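Local coordinates for response regulator receiver domain protein (CheY) (Rhodospirillum rubrum, PDB 3HEB) that probably acts in two-component signalling as a CheY-like receiver domain, taking a phosphoryl group from a partner histidine kinase onto a conserved aspartate, at residues A[27-32]-A[134-139]; A[9-14]-A[18-23]. All blocks are in the same frame, centred on the assembly; numbering follows the deposited sequence.

Contact 1: A[27-32]-A[134-139]; sequences AGVNNE and LFFSVM
Where the loop joining helix 14-26 to strand 33-36 of the receiver fold passes helix 122-136, Ala27, Val29 and Asn31 meet Leu134 and Phe136. The two segments meet through van der Waals contacts and a polar amide at a ring edge; no hydrogen bond joins them. The amide of Asn31 stands at the edge of the Phe136 ring, its plane turned 90° from that of the ring, with OD1 3.5 Å from CE2. Asn31 ND2 lies in the plane of the Phe136 ring, 3.9 Å from Phe136 CZ, and donates to Val5 O, which helps fix the amide's rotation. Phe136 reaches the loop because its CG is anti to the backbone N (chi1 168°). Both methyls of Val29 approach this ring, CG1 coming within 4.0 Å of Phe136 CE2, and Ile7 of strand 6-10 packs against both residues. Nearer the end of helix 14-26, Ala27 CB faces Leu134 CG at 4.1 Å, and Leu134 CD2 sits 3.6 Å from Ala27 O. Gly28, with positive phi, closes that helix in a Schellman motif. Beyond, Phe135 stacks on Phe135 of the second subunit. Packing of the loop after the first helix against the end of the last, both helices on one side of the parallel sheet, is characteristic of the CheY-like receiver fold.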
# COMPACT_ATOMS: atom_id res chain seq x y z
N ALA A 27 15.08 -7.15 -9.08
CA ALA A 27 15.13 -6.54 -7.75
C ALA A 27 15.59 -7.52 -6.67
O ALA A 27 15.69 -7.15 -5.50
CB ALA A 27 13.76 -5.97 -7.40
N GLY A 28 15.86 -8.75 -7.07
CA GLY A 28 16.31 -9.75 -6.11
C GLY A 28 15.18 -10.54 -5.48
O GLY A 28 15.41 -11.32 -4.55
N VAL A 29 13.96 -10.36 -5.98
CA VAL A 29 12.83 -11.09 -5.43
C VAL A 29 12.72 -12.45 -6.10
O VAL A 29 12.51 -12.54 -7.30
CB VAL A 29 11.50 -10.31 -5.62
CG1 VAL A 29 10.32 -11.15 -5.14
CG2 VAL A 29 11.54 -9.02 -4.83
N ASN A 30 12.85 -13.50 -5.30
CA ASN A 30 12.77 -14.88 -5.80
C ASN A 30 11.43 -15.55 -5.51
O ASN A 30 11.25 -16.73 -5.82
CB ASN A 30 13.89 -15.72 -5.19
CG ASN A 30 15.26 -15.21 -5.57
OD1 ASN A 30 16.24 -15.46 -4.86
ND2 ASN A 30 15.35 -14.51 -6.69
N ASN A 31 10.50 -14.82 -4.91
CA ASN A 31 9.19 -15.37 -4.57
C ASN A 31 8.45 -15.99 -5.75
O ASN A 31 8.60 -15.57 -6.90
CB ASN A 31 8.30 -14.30 -3.93
CG ASN A 31 8.86 -13.78 -2.63
OD1 ASN A 31 9.88 -13.08 -2.61
ND2 ASN A 31 8.20 -14.12 -1.52
N GLU A 32 7.66 -17.02 -5.46
CA GLU A 32 6.87 -17.69 -6.47
C GLU A 32 5.90 -16.67 -7.05
O GLU A 32 5.29 -15.89 -6.32
CB GLU A 32 6.08 -18.84 -5.85
CG GLU A 32 5.33 -18.45 -4.57
CD GLU A 32 6.11 -18.76 -3.28
OE1 GLU A 32 6.09 -19.94 -2.84
OE2 GLU A 32 6.75 -17.83 -2.71
N LEU A 134 11.64 -4.05 -4.80
CA LEU A 134 12.45 -3.68 -3.66
C LEU A 134 11.59 -3.37 -2.44
O LEU A 134 11.89 -3.80 -1.34
CB LEU A 134 13.32 -2.46 -3.99
CG LEU A 134 14.47 -2.77 -4.95
CD1 LEU A 134 15.18 -1.49 -5.36
CD2 LEU A 134 15.43 -3.74 -4.26
N PHE A 135 10.51 -2.63 -2.66
CA PHE A 135 9.58 -2.25 -1.60
C PHE A 135 8.90 -3.49 -1.03
O PHE A 135 8.73 -3.63 0.18
CB PHE A 135 8.52 -1.30 -2.14
CG PHE A 135 7.72 -0.63 -1.08
CD1 PHE A 135 8.33 0.20 -0.14
CD2 PHE A 135 6.34 -0.81 -1.02
CE1 PHE A 135 7.58 0.85 0.84
CE2 PHE A 135 5.58 -0.17 -0.05
CZ PHE A 135 6.19 0.66 0.88
N PHE A 136 8.50 -4.39 -1.92
CA PHE A 136 7.85 -5.63 -1.54
C PHE A 136 8.71 -6.36 -0.51
O PHE A 136 8.21 -6.85 0.51
CB PHE A 136 7.70 -6.52 -2.78
CG PHE A 136 7.31 -7.94 -2.46
CD1 PHE A 136 5.98 -8.27 -2.20
CD2 PHE A 136 8.28 -8.95 -2.41
CE1 PHE A 136 5.62 -9.57 -1.88
CE2 PHE A 136 7.93 -10.26 -2.09
CZ PHE A 136 6.60 -10.57 -1.82
N SER A 137 10.01 -6.42 -0.76
CA SER A 137 10.91 -7.12 0.14
C SER A 137 11.12 -6.37 1.44
O SER A 137 11.74 -6.90 2.37
CB SER A 137 12.26 -7.34 -0.55
OG SER A 137 12.91 -6.10 -0.76
N VAL A 138 10.60 -5.15 1.52
CA VAL A 138 10.74 -4.32 2.72
C VAL A 138 9.47 -4.31 3.58
O VAL A 138 9.53 -4.10 4.79
CB VAL A 138 11.09 -2.87 2.31
CG1 VAL A 138 10.66 -1.89 3.38
CG2 VAL A 138 12.59 -2.75 2.05
N MSE A 139 8.32 -4.54 2.94
CA MSE A 139 7.02 -4.53 3.61
C MSE A 139 6.62 -5.87 4.20
O MSE A 139 7.19 -6.91 3.86
CB MSE A 139 5.92 -4.06 2.64
CG MSE A 139 5.61 -5.01 1.49
SE MSE A 139 4.42 -4.35 0.28
CE MSE A 139 2.92 -4.99 0.94

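Contact 2: A[9-14]-A[18-23]; sequences MIEDDL and RLIEKN
The carboxylate of Glu11 meets Ile20 through OE1, 4.0 Å from the methyl CD1, while OE2 takes the backbone N-H of Asp13 on its anti lone pair. That hydrogen bond measures 3.1 Å from Asp13 N to Glu11 OE2, nearly straight at 158°. A further flat group, the amide of Asn23, holds Leu19 O close to its own plane, with ND2 2.7 Å from that oxygen; Asn23 N reaches it from the other face of the carbonyl. Met9, present as selenomethionine, runs extended from the strand and bends only at its last torsion (chi3 66°), which brings SE to 3.6 Å from Ile20 CG2. Ile20 thus lies against the chalcogen with one branch and near the acid with the other, CD1. At the helix start, Leu14 O accepts from Arg18 N at 3.2 Å. The first carbons of the Arg18 side chain pass by the same oxygen, CG being 3.4 Å from Leu14 O, and Asp13 is the N-cap, its OD2 bound to His16 N. Glu11 OE1 also forms a salt bridge with Lys118. With an alanine at Glu11, Lys118 would probably lose this carboxylate mate and Asp13 N its side-chain acceptor. Glu11 and Asp12 come close to Asp66, the predicted phosphorylation site, unmodified here. The chemistry is therefore that of an apolar strand-helix seam opening into an acidic pocket, consistent with the magnesium-assisted phosphoryl transfer of receiver domains.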
# COMPACT_ATOMS: atom_id res chain seq x y z
N MSE A 9 0.26 -12.37 -10.22
CA MSE A 9 0.23 -11.36 -11.27
C MSE A 9 -0.96 -11.55 -12.22
O MSE A 9 -1.04 -12.55 -12.93
CB MSE A 9 1.55 -11.37 -12.05
CG MSE A 9 1.63 -10.38 -13.21
SE MSE A 9 3.29 -10.27 -13.93
CE MSE A 9 3.46 -11.91 -14.60
N ILE A 10 -1.87 -10.58 -12.21
CA ILE A 10 -3.04 -10.61 -13.08
C ILE A 10 -2.84 -9.56 -14.19
O ILE A 10 -3.17 -8.38 -14.04
CB ILE A 10 -4.34 -10.31 -12.28
CG1 ILE A 10 -4.45 -11.29 -11.10
CG2 ILE A 10 -5.56 -10.44 -13.20
CD1 ILE A 10 -5.61 -10.98 -10.16
N GLU A 11 -2.29 -10.01 -15.30
CA GLU A 11 -1.99 -9.15 -16.43
C GLU A 11 -2.23 -9.94 -17.71
O GLU A 11 -1.83 -11.09 -17.81
CB GLU A 11 -0.52 -8.71 -16.33
CG GLU A 11 0.00 -7.93 -17.53
CD GLU A 11 -0.66 -6.58 -17.68
OE1 GLU A 11 -0.42 -5.70 -16.83
OE2 GLU A 11 -1.43 -6.40 -18.64
N ASP A 12 -2.90 -9.32 -18.68
CA ASP A 12 -3.21 -9.97 -19.95
C ASP A 12 -2.24 -9.59 -21.06
O ASP A 12 -2.11 -10.33 -22.04
CB ASP A 12 -4.62 -9.61 -20.40
CG ASP A 12 -4.74 -8.15 -20.77
OD1 ASP A 12 -4.26 -7.31 -19.98
OD2 ASP A 12 -5.32 -7.86 -21.84
N ASP A 13 -1.60 -8.44 -20.93
CA ASP A 13 -0.63 -8.00 -21.92
C ASP A 13 0.61 -8.83 -21.68
O ASP A 13 1.28 -8.67 -20.67
CB ASP A 13 -0.30 -6.51 -21.77
CG ASP A 13 0.61 -6.00 -22.88
OD1 ASP A 13 0.33 -4.92 -23.43
OD2 ASP A 13 1.60 -6.68 -23.22
N LEU A 14 0.90 -9.73 -22.61
CA LEU A 14 2.04 -10.61 -22.47
C LEU A 14 3.35 -9.86 -22.47
O LEU A 14 4.34 -10.31 -21.88
CB LEU A 14 2.02 -11.65 -23.58
CG LEU A 14 0.84 -12.61 -23.45
CD1 LEU A 14 0.91 -13.66 -24.55
CD2 LEU A 14 0.86 -13.28 -22.08
N ARG A 18 5.78 -10.07 -19.08
CA ARG A 18 7.17 -10.53 -19.10
C ARG A 18 8.12 -9.44 -18.60
O ARG A 18 9.18 -9.74 -18.08
CB ARG A 18 7.56 -10.99 -20.51
CG ARG A 18 6.87 -12.30 -20.94
CD ARG A 18 7.26 -12.70 -22.37
NE ARG A 18 6.49 -13.84 -22.86
CZ ARG A 18 6.54 -15.07 -22.35
NH1 ARG A 18 7.34 -15.32 -21.32
NH2 ARG A 18 5.80 -16.04 -22.86
N LEU A 19 7.72 -8.18 -18.74
CA LEU A 19 8.55 -7.08 -18.26
C LEU A 19 8.46 -6.98 -16.73
O LEU A 19 9.46 -6.74 -16.04
CB LEU A 19 8.10 -5.75 -18.87
CG LEU A 19 8.75 -4.52 -18.25
CD1 LEU A 19 10.23 -4.49 -18.61
CD2 LEU A 19 8.06 -3.27 -18.76
N ILE A 20 7.25 -7.15 -16.21
CA ILE A 20 6.98 -7.09 -14.78
C ILE A 20 7.74 -8.20 -14.06
O ILE A 20 8.43 -7.97 -13.07
CB ILE A 20 5.47 -7.27 -14.51
CG1 ILE A 20 4.68 -6.10 -15.11
CG2 ILE A 20 5.21 -7.36 -13.02
CD1 ILE A 20 3.18 -6.28 -15.07
N GLU A 21 7.62 -9.42 -14.59
CA GLU A 21 8.25 -10.58 -14.01
C GLU A 21 9.76 -10.51 -13.94
O GLU A 21 10.35 -10.84 -12.92
CB GLU A 21 7.86 -11.83 -14.80
CG GLU A 21 8.47 -13.13 -14.28
CD GLU A 21 8.56 -14.22 -15.36
OE1 GLU A 21 7.60 -14.39 -16.15
OE2 GLU A 21 9.60 -14.92 -15.40
N LYS A 22 10.41 -10.08 -15.02
CA LYS A 22 11.87 -10.04 -15.00
C LYS A 22 12.41 -8.91 -14.16
O LYS A 22 13.51 -9.00 -13.63
CB LYS A 22 12.43 -9.95 -16.42
CG LYS A 22 12.11 -8.68 -17.17
CD LYS A 22 12.67 -8.72 -18.59
CE LYS A 22 14.15 -9.09 -18.59
NZ LYS A 22 14.92 -8.25 -17.62
N ASN A 23 11.63 -7.85 -14.02
CA ASN A 23 12.12 -6.74 -13.22
C ASN A 23 11.92 -7.01 -11.74
O ASN A 23 12.60 -6.42 -10.90
CB ASN A 23 11.47 -5.45 -13.67
CG ASN A 23 12.15 -4.88 -14.90
OD1 ASN A 23 13.25 -4.34 -14.81
ND2 ASN A 23 11.51 -5.02 -16.05

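Overall arrangement
The two contacts illustrate how one helix serves both ends of a receiver domain. Helix 14-26 supplies 18-23 to contact 2 and leads directly into 27-32 of contact 1, their centres about 15 Å apart. Both are partly buried, but contact 2 runs from buried Met9, Glu11 and Ile20 out to exposed Leu14 and Arg18, while contact 1 has no fully exposed touching residue. Contact 2 is local, within one beta-alpha-beta unit; contact 1 joins parts of the chain more than 100 residues apart. Chemistry follows position. Contact 1 relies on an aromatic ring, aliphatic groups and one amide, beside the second subunit. Contact 2 combines apolar packing, helix-start hydrogen bonding and carboxylates lying near the predicted phosphoacceptor.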